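PDB 3A04: tryptophan--tRNA ligase from Aeropyrum pernix, which attaches L-tryptophan to tRNA(Trp), spending ATP and releasing AMP and diphosphate, as an aminoacyl-tRNA synthetase. Local coordinates for residues A[39-44]-A[98-103]; A[62-67]-A[207-212]; A[133-138]-A[350-355]; A[176-181]-A[187-192]; A[194-199]-A[223-228]. All coordinates share one frame; numbering follows the deposited sequence.

Contact 1 (A[39-44]-A[98-103]); sequences AGMEPS and QKNGFK
Met41 reaches from the loop after helix 33-38 toward Asn100 and Phe102, and each step of its side chain finds a partner. Met41 CB stands 4.2 Å from Asn100 OD1. Met41 CG, set beside the backbone N (chi1 -69°), comes closer, 3.7 Å from the same Asn100 OD1. Met41 SD then meets the ring of Phe102 at its edge, 4.1 Å from Phe102 CE1, a Met-aromatic contact made near the ring plane. A bend at chi3 (58°) turns Met41 CE back over the asparagine, 3.9 Å from Asn100 CB. The partners belong to the turn that carries helix 85-99 into strand 103-108 of the Rossmann-like catalytic domain; Gly101, with positive phi, is the C-prime residue of the Schellman motif ending that helix. An alanine in place of Met41 is likely to open a gap beside the edge of Phe102 and remove the apolar cover from Asn100 CB. Polar atoms are joined through water instead. Asn100 OD1 accepts from two waters, at 2.5 and 2.6 Å; the first also donates to Gly40 O, while the second accepts from Glu42 N. Asn100 ND2 is hydrogen-bonded to Tyr96 O in the preceding helical turn.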
# COMPACT_ATOMS: atom_id res chain seq x y z
N ALA A 39 23.60 22.86 -20.75
CA ALA A 39 23.56 22.67 -19.28
C ALA A 39 24.96 22.69 -18.59
O ALA A 39 25.06 22.54 -17.36
CB ALA A 39 22.70 21.43 -18.88
N GLY A 40 26.03 22.93 -19.36
CA GLY A 40 27.37 23.02 -18.76
C GLY A 40 27.95 21.66 -18.36
O GLY A 40 28.67 21.58 -17.42
N MET A 41 27.65 20.60 -19.12
CA MET A 41 27.96 19.23 -18.74
C MET A 41 28.71 18.63 -19.92
O MET A 41 28.32 18.87 -21.05
CB MET A 41 26.65 18.43 -18.47
CG MET A 41 25.91 18.88 -17.19
SD MET A 41 24.35 17.98 -16.96
CE MET A 41 24.90 16.22 -16.89
N GLU A 42 29.78 17.88 -19.66
CA GLU A 42 30.42 17.08 -20.70
C GLU A 42 30.04 15.60 -20.53
O GLU A 42 29.88 15.16 -19.39
CB GLU A 42 31.95 17.21 -20.62
CG GLU A 42 32.47 18.58 -21.04
CD GLU A 42 32.34 18.87 -22.56
OE1 GLU A 42 32.50 17.94 -23.40
OE2 GLU A 42 32.08 20.04 -22.92
N PRO A 43 29.87 14.87 -21.65
CA PRO A 43 29.42 13.52 -21.52
C PRO A 43 30.44 12.71 -20.69
O PRO A 43 31.67 12.94 -20.78
CB PRO A 43 29.38 12.99 -22.96
CG PRO A 43 29.48 14.24 -23.87
CD PRO A 43 30.12 15.29 -23.06
N SER A 44 29.91 11.77 -19.91
CA SER A 44 30.72 10.77 -19.17
C SER A 44 31.30 9.76 -20.15
O SER A 44 30.83 9.69 -21.30
CB SER A 44 29.75 10.04 -18.23
OG SER A 44 28.89 9.19 -18.99
N GLN A 98 25.52 13.39 -9.91
CA GLN A 98 25.64 14.15 -8.68
C GLN A 98 26.73 15.24 -8.80
O GLN A 98 26.53 16.38 -8.35
CB GLN A 98 25.99 13.25 -7.51
CG GLN A 98 26.04 13.95 -6.15
CD GLN A 98 26.04 12.93 -5.05
OE1 GLN A 98 27.03 12.25 -4.83
NE2 GLN A 98 24.91 12.78 -4.34
N LYS A 99 27.90 14.87 -9.33
CA LYS A 99 28.94 15.91 -9.51
C LYS A 99 28.48 17.01 -10.47
O LYS A 99 29.08 18.05 -10.48
CB LYS A 99 30.22 15.30 -10.14
CG LYS A 99 30.89 14.29 -9.22
CD LYS A 99 32.02 13.58 -9.97
CE LYS A 99 32.95 12.83 -8.97
NZ LYS A 99 33.82 11.84 -9.78
N ASN A 100 27.53 16.73 -11.36
CA ASN A 100 27.01 17.81 -12.27
C ASN A 100 25.73 18.48 -11.71
O ASN A 100 25.01 19.14 -12.42
CB ASN A 100 26.82 17.25 -13.67
CG ASN A 100 28.13 17.02 -14.35
OD1 ASN A 100 28.71 17.97 -14.89
ND2 ASN A 100 28.65 15.79 -14.29
N GLY A 101 25.53 18.39 -10.42
CA GLY A 101 24.48 19.17 -9.81
C GLY A 101 23.16 18.43 -9.54
O GLY A 101 22.26 19.02 -8.89
N PHE A 102 22.98 17.16 -9.96
CA PHE A 102 21.66 16.48 -9.71
C PHE A 102 21.50 16.11 -8.28
O PHE A 102 22.48 15.61 -7.66
CB PHE A 102 21.52 15.19 -10.58
CG PHE A 102 21.28 15.43 -12.01
CD1 PHE A 102 22.14 16.20 -12.75
CD2 PHE A 102 20.17 14.82 -12.64
CE1 PHE A 102 21.90 16.40 -14.13
CE2 PHE A 102 19.88 15.03 -13.99
CZ PHE A 102 20.74 15.83 -14.76
N LYS A 103 20.26 16.24 -7.72
CA LYS A 103 19.97 15.66 -6.43
C LYS A 103 19.82 14.14 -6.65
O LYS A 103 19.05 13.71 -7.50
CB LYS A 103 18.66 16.28 -5.84
CG LYS A 103 18.29 15.75 -4.45
CD LYS A 103 19.25 16.11 -3.27
CE LYS A 103 18.76 15.47 -2.03
NZ LYS A 103 19.59 15.90 -0.80
O HOH W 1 28.33 20.37 -14.51
O HOH W 2 30.51 18.04 -16.79

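Contact 2 (A[62-67]-A[207-212])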
# COMPACT_ATOMS: atom_id res chain seq x y z
N LEU A 62 17.28 18.54 -18.89
CA LEU A 62 18.46 19.35 -19.09
C LEU A 62 17.97 20.81 -19.34
O LEU A 62 18.59 21.79 -18.86
CB LEU A 62 19.23 18.79 -20.33
CG LEU A 62 20.02 17.47 -20.00
CD1 LEU A 62 20.66 16.83 -21.28
CD2 LEU A 62 21.08 17.67 -18.88
N GLU A 63 16.80 20.93 -20.00
CA GLU A 63 16.19 22.30 -20.21
C GLU A 63 15.89 22.92 -18.86
O GLU A 63 16.27 24.11 -18.57
CB GLU A 63 14.94 22.23 -21.13
CG GLU A 63 15.29 22.17 -22.67
CD GLU A 63 14.18 21.64 -23.62
OE1 GLU A 63 13.06 21.30 -23.17
OE2 GLU A 63 14.44 21.56 -24.85
N ALA A 64 15.22 22.15 -18.00
CA ALA A 64 15.00 22.70 -16.62
C ALA A 64 16.29 23.08 -15.90
O ALA A 64 16.44 24.20 -15.27
CB ALA A 64 14.21 21.68 -15.78
N LYS A 65 17.28 22.15 -15.97
CA LYS A 65 18.53 22.45 -15.33
C LYS A 65 19.22 23.74 -15.84
O LYS A 65 19.81 24.50 -15.02
CB LYS A 65 19.50 21.29 -15.52
CG LYS A 65 20.70 21.35 -14.61
CD LYS A 65 21.58 20.12 -14.92
CE LYS A 65 22.50 19.87 -13.74
NZ LYS A 65 23.46 21.02 -13.46
N ALA A 66 19.26 23.90 -17.15
CA ALA A 66 19.87 25.11 -17.73
C ALA A 66 19.17 26.43 -17.31
O ALA A 66 19.81 27.45 -17.22
CB ALA A 66 20.00 25.00 -19.28
N ARG A 67 17.88 26.43 -17.00
CA ARG A 67 17.28 27.68 -16.59
C ARG A 67 17.40 27.82 -15.11
O ARG A 67 16.88 28.81 -14.55
CB ARG A 67 15.84 27.84 -17.03
CG ARG A 67 14.87 26.75 -16.60
CD ARG A 67 13.41 27.23 -16.86
NE ARG A 67 12.51 26.11 -16.67
CZ ARG A 67 12.14 25.27 -17.62
NH1 ARG A 67 12.57 25.44 -18.85
NH2 ARG A 67 11.34 24.24 -17.31
N TYR A 207 10.85 17.97 -6.59
CA TYR A 207 11.68 17.74 -7.77
C TYR A 207 10.84 17.19 -8.93
O TYR A 207 10.64 15.98 -9.13
CB TYR A 207 12.90 16.83 -7.48
CG TYR A 207 13.90 17.38 -6.49
CD1 TYR A 207 15.03 18.12 -6.92
CD2 TYR A 207 13.81 17.07 -5.15
CE1 TYR A 207 15.96 18.60 -6.00
CE2 TYR A 207 14.76 17.56 -4.22
CZ TYR A 207 15.82 18.33 -4.68
OH TYR A 207 16.76 18.82 -3.79
N ARG A 208 10.29 18.11 -9.68
CA ARG A 208 9.42 17.70 -10.71
C ARG A 208 10.18 17.02 -11.86
O ARG A 208 9.66 16.11 -12.54
CB ARG A 208 8.72 18.98 -11.27
CG ARG A 208 8.22 18.70 -12.69
CD ARG A 208 7.27 19.82 -13.13
NE ARG A 208 6.02 19.80 -12.32
CZ ARG A 208 5.12 20.76 -12.48
NH1 ARG A 208 5.37 21.78 -13.34
NH2 ARG A 208 4.00 20.71 -11.79
N HIS A 209 11.41 17.45 -12.08
CA HIS A 209 12.16 16.92 -13.21
C HIS A 209 13.12 15.81 -12.68
O HIS A 209 14.12 16.11 -12.02
CB HIS A 209 12.92 18.08 -13.80
CG HIS A 209 12.02 19.21 -14.22
ND1 HIS A 209 11.18 19.07 -15.30
CD2 HIS A 209 11.76 20.43 -13.69
CE1 HIS A 209 10.44 20.16 -15.43
NE2 HIS A 209 10.74 20.98 -14.45
N VAL A 210 12.80 14.55 -12.98
CA VAL A 210 13.55 13.42 -12.41
C VAL A 210 13.94 12.51 -13.56
O VAL A 210 13.13 12.26 -14.44
CB VAL A 210 12.63 12.51 -11.54
CG1 VAL A 210 13.52 11.44 -10.75
CG2 VAL A 210 11.87 13.33 -10.61
N VAL A 211 15.16 11.97 -13.53
CA VAL A 211 15.54 11.04 -14.58
C VAL A 211 15.84 9.72 -13.89
O VAL A 211 16.27 9.69 -12.72
CB VAL A 211 16.78 11.58 -15.42
CG1 VAL A 211 18.10 11.86 -14.49
CG2 VAL A 211 17.08 10.61 -16.62
N VAL A 212 15.53 8.60 -14.54
CA VAL A 212 15.77 7.28 -13.96
C VAL A 212 16.67 6.51 -14.93
O VAL A 212 16.28 6.31 -16.13
CB VAL A 212 14.46 6.52 -13.83
CG1 VAL A 212 14.62 5.13 -13.11
CG2 VAL A 212 13.37 7.40 -13.03
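Ala64 lays its methyl on the imidazole of His209, joining helix 58-66 to the residue that leads into strand 210-215. This is helix-on-sheet packing in the Rossmann-like catalytic domain: the helix is followed, after a short loop, by strand 72-77, which lies parallel and next to strand 210-215, and His209 itself pairs through its backbone with Ala72. The methyl comes down over one face of the ring as a CH-pi contact, Ala64 CB sitting 3.6 Å from the His209 centroid and only 18° off the normal. It is displaced toward the rim, with His209 CD2 the closest ring atom to Ala64 CB at 3.5 Å. Arg208 covers the opposite face, its CG lying 3.7 Å above the ring plane, so the imidazole is sandwiched between aliphatic groups. Its nitrogens point to acidic partners beyond the two segments: ND1 is hydrogen-bonded to Glu239 and NE2 weakly to Glu69. The two carboxylates would tend to raise the pKa of the ring. Arg67 comes in obliquely. With chi1 at 56° its chain folds back along the helix, and one face of the guanidinium lies over Ala64 CA, at 3.9 Å. Glu69, which also forms a salt bridge with Arg67 NE, probably eases the approach of two groups that may both be positive, for Arg67 NH2 stops 4.4 Å from His209 NE2.

Contact 3 (A[133-138]-A[350-355])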
# COMPACT_ATOMS: atom_id res chain seq x y z
N ILE A 133 24.42 0.57 0.76
CA ILE A 133 24.76 1.97 0.98
C ILE A 133 26.30 2.15 1.18
O ILE A 133 26.89 3.10 0.65
CB ILE A 133 23.95 2.59 2.14
CG1 ILE A 133 22.44 2.61 1.73
CG2 ILE A 133 24.44 4.02 2.47
CD1 ILE A 133 21.45 2.81 2.92
N ALA A 134 26.89 1.27 1.99
CA ALA A 134 28.32 1.45 2.28
C ALA A 134 29.14 1.31 1.01
O ALA A 134 30.02 2.11 0.80
CB ALA A 134 28.79 0.49 3.38
N ASN A 135 28.82 0.37 0.12
CA ASN A 135 29.57 0.31 -1.17
C ASN A 135 29.34 1.51 -2.06
O ASN A 135 30.23 2.00 -2.74
CB ASN A 135 29.25 -0.97 -1.92
CG ASN A 135 30.13 -2.12 -1.45
OD1 ASN A 135 31.33 -2.03 -1.57
ND2 ASN A 135 29.54 -3.15 -0.91
N MET A 136 28.13 2.05 -2.05
CA MET A 136 27.88 3.26 -2.82
C MET A 136 28.69 4.47 -2.34
O MET A 136 29.24 5.23 -3.11
CB MET A 136 26.39 3.59 -2.70
CG MET A 136 25.61 2.64 -3.61
SD MET A 136 23.84 3.21 -3.53
CE MET A 136 23.12 1.72 -2.97
N ILE A 137 28.78 4.63 -1.03
CA ILE A 137 29.58 5.72 -0.45
C ILE A 137 31.10 5.54 -0.82
O ILE A 137 31.78 6.50 -1.16
CB ILE A 137 29.47 5.67 1.10
CG1 ILE A 137 28.05 5.97 1.60
CG2 ILE A 137 30.40 6.71 1.78
CD1 ILE A 137 27.37 7.08 0.92
N ALA A 138 31.57 4.31 -0.71
CA ALA A 138 33.00 3.99 -0.97
C ALA A 138 33.31 4.22 -2.46
O ALA A 138 34.49 4.52 -2.83
CB ALA A 138 33.27 2.57 -0.56
N ALA A 350 41.46 -2.63 -4.21
CA ALA A 350 42.22 -2.30 -3.01
C ALA A 350 41.88 -0.92 -2.53
O ALA A 350 41.75 -0.70 -1.34
CB ALA A 350 43.81 -2.41 -3.30
N GLU A 351 41.76 0.04 -3.40
CA GLU A 351 41.42 1.38 -2.93
C GLU A 351 39.95 1.37 -2.43
O GLU A 351 39.63 1.97 -1.42
CB GLU A 351 41.55 2.41 -4.06
CG GLU A 351 42.90 2.45 -4.71
CD GLU A 351 43.01 3.63 -5.66
OE1 GLU A 351 42.49 4.71 -5.28
OE2 GLU A 351 43.60 3.48 -6.77
N HIS A 352 39.09 0.63 -3.15
CA HIS A 352 37.66 0.60 -2.79
C HIS A 352 37.54 -0.07 -1.42
O HIS A 352 36.87 0.46 -0.55
CB HIS A 352 36.84 -0.22 -3.81
CG HIS A 352 35.39 -0.27 -3.47
ND1 HIS A 352 34.51 0.76 -3.76
CD2 HIS A 352 34.66 -1.22 -2.86
CE1 HIS A 352 33.29 0.43 -3.34
NE2 HIS A 352 33.35 -0.78 -2.79
N GLN A 353 38.16 -1.23 -1.23
CA GLN A 353 38.08 -1.91 0.04
C GLN A 353 38.67 -1.16 1.24
O GLN A 353 38.19 -1.32 2.37
CB GLN A 353 38.60 -3.32 -0.07
CG GLN A 353 37.72 -4.12 -1.04
CD GLN A 353 38.30 -5.40 -1.50
OE1 GLN A 353 39.38 -5.81 -1.07
NE2 GLN A 353 37.60 -6.06 -2.40
N SER A 354 39.65 -0.29 0.99
CA SER A 354 40.24 0.53 2.07
C SER A 354 39.29 1.59 2.52
O SER A 354 39.46 2.19 3.60
CB SER A 354 41.56 1.19 1.61
OG SER A 354 41.38 2.21 0.63
N ARG A 355 38.28 1.86 1.71
CA ARG A 355 37.34 2.87 2.08
C ARG A 355 36.07 2.29 2.78
O ARG A 355 35.30 3.04 3.37
CB ARG A 355 36.97 3.68 0.85
CG ARG A 355 38.06 4.68 0.42
CD ARG A 355 37.52 5.67 -0.58
NE ARG A 355 37.34 5.01 -1.85
CZ ARG A 355 38.23 5.01 -2.84
NH1 ARG A 355 39.40 5.67 -2.72
NH2 ARG A 355 37.95 4.35 -3.98
O HOH W 3 35.92 2.81 -5.22
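Ala138 O, near the C-terminal end of helix 121-139, is gripped by Arg355 NE at 3.1 Å and by a water that donates to it at 3.3 Å. NE approaches in the carbonyl plane, on a lone pair, although the oxygen is tilted from the plane of the guanidinium. The same water accepts from Arg355 NH2 at 2.8 Å and is hydrogen-bonded to His352 ND1 at 2.9 Å, tying the two side chains of helix 334-364 to one carbonyl. On its other side the imidazole gives the shortest bond of the contact, His352 NE2 to Asn135 OD1 at 2.7 Å. That bond is nearly straight (173°), and amide and ring are almost coplanar, edge to edge. With CG anti to the backbone N (chi1 180°), the ring is carried across the gap between helices that cross at 122°. Ala138 supplies the close packing, its CB lying 3.5 Å from His352 CE1. A leucine in place of His352 would probably leave Asn135 OD1 without its N-H donor and the water with one partner fewer. Asn135 is itself steadied by its ND2, bonded to Glu131 O, and touches Phe83 of the 'HIGH' region. Helix 334-364 also carries Cys334 and Cys337 of the iron-sulfur site, so the contact joins the catalytic domain to the C-terminal helical part. Its chemistry implies a directional junction: imidazole and guanidinium each have a specific acceptor on helix 121-139, and the guanidinium is likely to be favoured by the negative end of that helix.

Contact 4 (A[176-181]-A[187-192]); sequences AIYGEL and MASLTQ
Tyr178 closes helix 171-178 and faces Ser189 on helix 183-197, their CA atoms 8.3 Å apart. Gly179, with phi at 83°, breaks the first helix and turns the chain, and helix 183-197 begins after a short link: two consecutive helices of the catalytic domain. Across this gap the tyrosine reaches out with one edge of its ring. Tyr178 CD2 lies 4.0 Å from Ser189 CB, near the ring plane. Further along, the hydroxyl takes a hydrogen bond from the amide of Gln192, NE2 to Tyr178 OH at 2.7 Å. The bond is almost straight (176°) and lies in the amide plane, and ring and amide are turned only 30° against each other. Extended beyond CG, the glutamine chain brings NE2 to the hydroxyl. Ile177 lays CG2 over the centre of one ring face, 3.6 Å above it, which probably helps fix the rotation of the ring. On this side helix 219-231 supports the pair: Ile177 rests on Pro220 and Leu224, and Ser189 on Leu224. Elsewhere on helix 183-197, Leu190 packs against helix 156-165, and Met187 and Leu190 meet Leu190 and Met187 of the second subunit, so this helix takes part in the dimer interface.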
# COMPACT_ATOMS: atom_id res chain seq x y z
N ALA A 176 0.53 -7.66 -17.77
CA ALA A 176 1.36 -7.48 -18.97
C ALA A 176 2.81 -7.23 -18.63
O ALA A 176 3.69 -7.61 -19.39
CB ALA A 176 0.80 -6.35 -19.85
N ILE A 177 3.09 -6.63 -17.47
CA ILE A 177 4.47 -6.20 -17.12
C ILE A 177 5.28 -7.21 -16.33
O ILE A 177 6.49 -7.36 -16.55
CB ILE A 177 4.46 -4.88 -16.30
CG1 ILE A 177 4.06 -3.72 -17.21
CG2 ILE A 177 5.85 -4.57 -15.71
CD1 ILE A 177 3.49 -2.58 -16.45
N TYR A 178 4.61 -7.87 -15.39
CA TYR A 178 5.31 -8.64 -14.39
C TYR A 178 4.89 -10.13 -14.32
O TYR A 178 5.46 -10.88 -13.51
CB TYR A 178 5.24 -7.91 -13.00
CG TYR A 178 6.28 -6.80 -12.77
CD1 TYR A 178 7.62 -6.95 -13.22
CD2 TYR A 178 5.95 -5.61 -12.12
CE1 TYR A 178 8.61 -5.95 -13.02
CE2 TYR A 178 6.93 -4.58 -11.89
CZ TYR A 178 8.26 -4.75 -12.35
OH TYR A 178 9.24 -3.78 -12.17
N GLY A 179 3.93 -10.55 -15.16
CA GLY A 179 3.35 -11.91 -15.11
C GLY A 179 2.23 -12.12 -14.07
O GLY A 179 1.42 -11.21 -13.81
N GLU A 180 2.20 -13.30 -13.44
CA GLU A 180 1.24 -13.61 -12.34
C GLU A 180 1.17 -12.60 -11.22
O GLU A 180 2.16 -12.23 -10.60
CB GLU A 180 1.49 -14.99 -11.75
CG GLU A 180 1.38 -16.13 -12.78
CD GLU A 180 -0.06 -16.67 -12.93
OE1 GLU A 180 -0.37 -17.74 -12.31
OE2 GLU A 180 -0.85 -16.04 -13.67
N LEU A 181 -0.03 -12.17 -10.92
CA LEU A 181 -0.22 -11.01 -10.09
C LEU A 181 -0.54 -11.22 -8.61
O LEU A 181 -1.72 -11.02 -8.15
CB LEU A 181 -1.33 -10.22 -10.68
CG LEU A 181 -0.93 -9.31 -11.81
CD1 LEU A 181 -1.90 -8.18 -11.59
CD2 LEU A 181 0.57 -8.82 -11.76
N MET A 187 1.58 -4.93 -5.08
CA MET A 187 2.09 -3.87 -4.19
C MET A 187 3.46 -3.38 -4.69
O MET A 187 3.76 -2.15 -4.70
CB MET A 187 2.15 -4.40 -2.77
CG MET A 187 2.73 -3.40 -1.76
SD MET A 187 1.44 -2.15 -1.33
CE MET A 187 0.18 -3.22 -0.93
N ALA A 188 4.35 -4.30 -5.05
CA ALA A 188 5.68 -3.84 -5.49
C ALA A 188 5.66 -2.93 -6.70
O ALA A 188 6.48 -2.00 -6.84
CB ALA A 188 6.58 -5.05 -5.76
N SER A 189 4.78 -3.24 -7.66
CA SER A 189 4.68 -2.44 -8.84
C SER A 189 4.21 -0.99 -8.53
O SER A 189 4.79 -0.02 -9.00
CB SER A 189 3.74 -3.15 -9.81
OG SER A 189 3.59 -2.29 -10.90
N LEU A 190 3.18 -0.85 -7.73
CA LEU A 190 2.74 0.51 -7.31
C LEU A 190 3.83 1.22 -6.50
O LEU A 190 3.99 2.43 -6.60
CB LEU A 190 1.47 0.48 -6.45
CG LEU A 190 0.22 -0.24 -7.03
CD1 LEU A 190 -0.91 -0.37 -6.00
CD2 LEU A 190 -0.31 0.50 -8.22
N THR A 191 4.54 0.48 -5.66
CA THR A 191 5.53 1.12 -4.75
C THR A 191 6.70 1.60 -5.62
O THR A 191 7.29 2.64 -5.40
CB THR A 191 6.00 0.05 -3.66
OG1 THR A 191 4.86 -0.33 -2.87
CG2 THR A 191 7.01 0.61 -2.70
N GLN A 192 7.07 0.80 -6.63
CA GLN A 192 8.14 1.24 -7.48
C GLN A 192 7.75 2.47 -8.22
O GLN A 192 8.61 3.30 -8.51
CB GLN A 192 8.50 0.05 -8.42
CG GLN A 192 9.86 -0.06 -8.81
CD GLN A 192 10.06 -1.01 -10.03
OE1 GLN A 192 10.99 -0.82 -10.86
NE2 GLN A 192 9.17 -2.02 -10.14

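Contact 5 (A[194-199]-A[223-228]); sequences ADILHV and RLTRDL
Ile196 and Leu197, the two residues that meet Thr225, lead directly into the flat imidazole of His198, which takes no part across the interface. Val199 CG1 lies 3.5 Å above one face of that ring, offset toward the rim. Asp195 C lies at the edge, in plane. His198 ND1 donates to Ala194 O at 2.9 Å, the oxygen being tilted 18° out of the ring plane; that carbonyl also accepts the backbone N of His198. Tyr158 and Tyr204 meet the ring edge-to-face, and NE2 is hydrogen-bonded to Arg154. The setting is an alpha-beta-alpha portion of the Rossmann-like domain: helix 183-197 is followed by strand 210-215 and then helix 219-231, and the two helices pack together here. Ile196 also rests on Val212 of that strand, bringing sheet and helices together at one side chain. Across the interface the contact is apolar and centred on a single methyl. Thr225 turns its methyl away from the backbone N (chi1 -59° places OG1 on the N side), and CG2 enters between the two hydrophobic side chains, 3.7 Å from Leu197 CG and 3.9 Å from Ile196 CG2. Leucine and threonine slide past each other in opposite directions, whereas the isoleucine crosses the threonine at a slant. The hydroxyl stays within its own helix, Thr225 OG1 being hydrogen-bonded to His221 O one turn earlier, so the buried polar atom is satisfied. Ile196 CD1 passes 3.9 Å from that same Thr225 OG1, and Leu197 CD1 comes to 3.8 Å from the backbone O of Thr225.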
# COMPACT_ATOMS: atom_id res chain seq x y z
N ALA A 194 5.70 4.78 -7.07
CA ALA A 194 5.87 5.82 -6.03
C ALA A 194 7.31 6.19 -5.77
O ALA A 194 7.65 7.39 -5.51
CB ALA A 194 5.17 5.36 -4.71
N ASP A 195 8.20 5.20 -5.75
CA ASP A 195 9.66 5.54 -5.61
C ASP A 195 10.05 6.63 -6.65
O ASP A 195 10.69 7.62 -6.32
CB ASP A 195 10.54 4.28 -5.83
CG ASP A 195 10.48 3.32 -4.64
OD1 ASP A 195 10.21 3.80 -3.49
OD2 ASP A 195 10.61 2.09 -4.84
N ILE A 196 9.68 6.43 -7.92
CA ILE A 196 10.01 7.43 -8.96
C ILE A 196 9.30 8.78 -8.78
O ILE A 196 9.92 9.86 -8.85
CB ILE A 196 9.70 6.83 -10.36
CG1 ILE A 196 10.60 5.59 -10.55
CG2 ILE A 196 9.85 7.92 -11.46
CD1 ILE A 196 10.14 4.58 -11.70
N LEU A 197 7.99 8.73 -8.56
CA LEU A 197 7.18 9.95 -8.64
C LEU A 197 7.17 10.72 -7.34
O LEU A 197 6.89 11.88 -7.39
CB LEU A 197 5.73 9.53 -8.98
CG LEU A 197 5.64 8.97 -10.41
CD1 LEU A 197 4.29 8.35 -10.63
CD2 LEU A 197 5.95 10.00 -11.55
N HIS A 198 7.40 10.11 -6.15
CA HIS A 198 7.15 10.83 -4.88
C HIS A 198 8.10 12.01 -4.72
O HIS A 198 7.81 12.94 -4.00
CB HIS A 198 7.31 9.92 -3.62
CG HIS A 198 8.74 9.67 -3.23
ND1 HIS A 198 9.60 8.87 -3.96
CD2 HIS A 198 9.47 10.13 -2.15
CE1 HIS A 198 10.79 8.82 -3.36
NE2 HIS A 198 10.75 9.60 -2.28
N VAL A 199 9.27 11.98 -5.38
CA VAL A 199 10.23 13.09 -5.21
C VAL A 199 9.71 14.44 -5.75
O VAL A 199 10.21 15.53 -5.38
CB VAL A 199 11.63 12.77 -5.88
CG1 VAL A 199 12.16 11.49 -5.31
CG2 VAL A 199 11.57 12.80 -7.46
N ARG A 223 6.90 2.90 -18.26
CA ARG A 223 5.83 3.44 -19.05
C ARG A 223 4.56 3.41 -18.20
O ARG A 223 3.71 4.29 -18.31
CB ARG A 223 5.70 2.58 -20.35
CG ARG A 223 6.84 2.89 -21.35
CD ARG A 223 6.49 2.36 -22.80
NE ARG A 223 5.91 1.01 -22.79
CZ ARG A 223 6.63 -0.11 -22.96
NH1 ARG A 223 7.93 -0.03 -23.11
NH2 ARG A 223 6.06 -1.30 -22.98
N LEU A 224 4.40 2.36 -17.40
CA LEU A 224 3.22 2.32 -16.53
C LEU A 224 3.32 3.51 -15.51
O LEU A 224 2.33 4.18 -15.24
CB LEU A 224 3.08 0.99 -15.78
CG LEU A 224 2.01 0.92 -14.68
CD1 LEU A 224 0.58 1.07 -15.31
CD2 LEU A 224 2.09 -0.39 -13.82
N THR A 225 4.51 3.78 -14.99
CA THR A 225 4.77 4.96 -14.10
C THR A 225 4.41 6.28 -14.79
O THR A 225 3.78 7.15 -14.17
CB THR A 225 6.26 4.96 -13.60
OG1 THR A 225 6.48 3.73 -12.89
CG2 THR A 225 6.58 6.12 -12.62
N ARG A 226 4.78 6.42 -16.06
CA ARG A 226 4.46 7.67 -16.78
C ARG A 226 2.96 7.73 -16.98
O ARG A 226 2.40 8.78 -16.84
CB ARG A 226 5.15 7.68 -18.14
CG ARG A 226 6.68 7.92 -18.03
CD ARG A 226 7.38 7.47 -19.35
NE ARG A 226 7.00 8.27 -20.54
CZ ARG A 226 7.52 9.46 -20.85
NH1 ARG A 226 8.42 10.11 -20.08
NH2 ARG A 226 7.08 10.06 -21.95
N ASP A 227 2.31 6.60 -17.28
CA ASP A 227 0.81 6.61 -17.30
C ASP A 227 0.18 7.01 -15.97
O ASP A 227 -0.76 7.78 -15.95
CB ASP A 227 0.20 5.31 -17.75
CG ASP A 227 0.56 4.97 -19.22
OD1 ASP A 227 1.01 5.86 -19.96
OD2 ASP A 227 0.55 3.77 -19.58
N LEU A 228 0.65 6.42 -14.87
CA LEU A 228 0.19 6.82 -13.55
C LEU A 228 0.33 8.34 -13.31
O LEU A 228 -0.64 9.00 -12.84
CB LEU A 228 0.83 5.94 -12.42
CG LEU A 228 0.29 4.52 -12.27
CD1 LEU A 228 1.32 3.76 -11.35
CD2 LEU A 228 -1.15 4.58 -11.60

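Contacts 2, 3 and 5 are buried, while contacts 1 and 4 are only partly so. Contacts 1 and 2 touch: Lys65 NZ of helix 58-66 is hydrogen-bonded to Asn100 O, and Phe102 packs on Lys65 and Val211. Contact 2 meets contact 5 where strand 210-215 lies on Val199 and Ile196. Contacts 4 and 5 share helix 183-197; contact 5 joins it to helix 219-231, on which contact 4 also rests. Contact 3 stands apart, across the chain's centre from contact 5. Chemistry follows place: methyl packing alone in contact 5, a methyl on a ring in contact 2, a Met-aromatic contact with water bridges in contact 1, and direct hydrogen bonds in contacts 3 and 4, contact 3 adding a water.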